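Side-chain contact in BH1478 protein (Bacillus halodurans, PDB 2QUP), which is of unknown function, belongs to the DUF327 family and folds as a bundle of four alpha-helices: residues E75-G78 against D79-L83. Sequence-based numbering, arbitrary orientation.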
loop_
_atom_site.group_PDB
_atom_site.type_symbol
_atom_site.label_atom_id
_atom_site.label_comp_id
_atom_site.label_asym_id
_atom_site.label_seq_id
_atom_site.Cartn_x
_atom_site.Cartn_y
_atom_site.Cartn_z
ATOM N N GLU A 75 -5.692 2.987 -3.746
ATOM C CA GLU A 75 -5.068 4.256 -4.168
ATOM C C GLU A 75 -3.540 4.289 -3.975
ATOM O O GLU A 75 -2.810 4.877 -4.779
ATOM C CB GLU A 75 -5.668 5.424 -3.411
ATOM C CG GLU A 75 -5.157 6.773 -3.907
ATOM C CD GLU A 75 -5.615 7.910 -3.051
ATOM O OE1 GLU A 75 -5.370 9.083 -3.429
ATOM O OE2 GLU A 75 -6.226 7.618 -2.002
ATOM N N PHE A 76 -3.086 3.684 -2.882
ATOM C CA PHE A 76 -1.675 3.551 -2.563
ATOM C C PHE A 76 -0.957 2.716 -3.617
ATOM O O PHE A 76 0.055 3.160 -4.141
ATOM C CB PHE A 76 -1.498 2.883 -1.187
ATOM C CG PHE A 76 -0.085 2.929 -0.659
ATOM C CD1 PHE A 76 0.281 3.878 0.298
ATOM C CD2 PHE A 76 0.885 2.015 -1.116
ATOM C CE1 PHE A 76 1.607 3.927 0.804
ATOM C CE2 PHE A 76 2.211 2.060 -0.632
ATOM C CZ PHE A 76 2.576 2.999 0.345
ATOM N N VAL A 77 -1.457 1.498 -3.870
ATOM C CA VAL A 77 -0.917 0.608 -4.885
ATOM C C VAL A 77 -0.671 1.324 -6.216
ATOM O O VAL A 77 0.427 1.263 -6.750
ATOM C CB VAL A 77 -1.773 -0.631 -5.092
ATOM C CG1 VAL A 77 -1.250 -1.476 -6.275
ATOM C CG2 VAL A 77 -1.777 -1.484 -3.820
ATOM N N GLY A 78 -1.680 2.022 -6.716
ATOM C CA GLY A 78 -1.548 2.817 -7.946
ATOM C C GLY A 78 -0.352 3.731 -7.889
ATOM O O GLY A 78 0.487 3.712 -8.782
ATOM N N ASP A 79 -0.262 4.517 -6.819
ATOM C CA ASP A 79 0.786 5.530 -6.690
ATOM C C ASP A 79 2.160 4.950 -6.399
ATOM O O ASP A 79 3.164 5.501 -6.831
ATOM C CB ASP A 79 0.424 6.551 -5.615
ATOM C CG ASP A 79 -0.696 7.479 -6.041
ATOM O OD1 ASP A 79 -1.264 8.154 -5.160
ATOM O OD2 ASP A 79 -1.017 7.538 -7.248
ATOM N N ALA A 80 2.201 3.852 -5.647
ATOM C CA ALA A 80 3.447 3.178 -5.333
ATOM C C ALA A 80 4.071 2.440 -6.513
ATOM O O ALA A 80 5.297 2.478 -6.672
ATOM C CB ALA A 80 3.264 2.234 -4.169
ATOM N N VAL A 81 3.246 1.769 -7.324
ATOM C CA VAL A 81 3.716 1.156 -8.590
ATOM C C VAL A 81 4.303 2.201 -9.528
ATOM O O VAL A 81 5.363 1.995 -10.097
ATOM C CB VAL A 81 2.615 0.349 -9.341
ATOM C CG1 VAL A 81 3.162 -0.244 -10.654
ATOM C CG2 VAL A 81 2.100 -0.788 -8.504
ATOM N N GLU A 82 3.614 3.328 -9.669
ATOM C CA GLU A 82 4.079 4.417 -10.522
ATOM C C GLU A 82 5.431 4.958 -10.076
ATOM O O GLU A 82 6.319 5.132 -10.908
ATOM C CB GLU A 82 3.050 5.539 -10.574
ATOM C CG GLU A 82 3.224 6.457 -11.766
ATOM C CD GLU A 82 2.589 7.809 -11.556
ATOM O OE1 GLU A 82 2.665 8.642 -12.481
ATOM O OE2 GLU A 82 2.013 8.040 -10.468
ATOM N N LEU A 83 5.591 5.193 -8.770
ATOM C CA LEU A 83 6.899 5.528 -8.198
ATOM C C LEU A 83 7.956 4.422 -8.339
ATOM O O LEU A 83 9.067 4.694 -8.787
ATOM C CB LEU A 83 6.769 5.963 -6.732
ATOM C CG LEU A 83 8.042 6.461 -6.039
ATOM C CD1 LEU A 83 8.618 7.706 -6.732
ATOM C CD2 LEU A 83 7.809 6.711 -4.555
#
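Asp-79, Gly-78 and Ala-80 lie at the centre of two successive turns of helix 63-88, one of four helices in an all-alpha bundle, and each meets the residue four places away. The carboxylate of Asp-79 folds back over the preceding turn: chi1 of -72° sets CG beside the backbone N, which brings OD1 to 3.6 Å from the carbonyl O of Glu-75. These two acceptors share no hydrogen bond; Glu-75 O is instead taken by Asp-79 N at 3.3 Å, the donor tilted 29° from the carbonyl plane. Both acids sit toward solvent, where charge is tolerated, yet OD1 of Asp-79 is 4.6 Å from OE1 of Glu-75, a like-charge approach that is probably mildly unfavourable. An alanine here would remove the carboxylate beside the Glu-75 carbonyl and would probably weaken the side chain's contact with Leu-43 of helix 27-60. Gly-78, on the exposed side, contributes backbone alone; its O accepts a long bond from Glu-82 N, the donor tilted 26° from the carbonyl plane. Ala-80 is buried, and a small apolar group suits the place: its CB touches Ile-143 of helix 126-144 and comes obliquely to the Phe-76 ring, 3.7 Å from CE2. The Phe-76 side chain also touches Met-47 and Ile-50 of helix 27-60 and Leu-140. Val-77 and Val-81 stand side by side, pointing the same way, and both reach Val-105 of helix 98-120; CG1 of Val-77 lies 4.1 Å from CG2 of Val-81. The N of Ala-80 donates to Phe-76 O at 2.7 Å, nearly in line with the carbonyl bond.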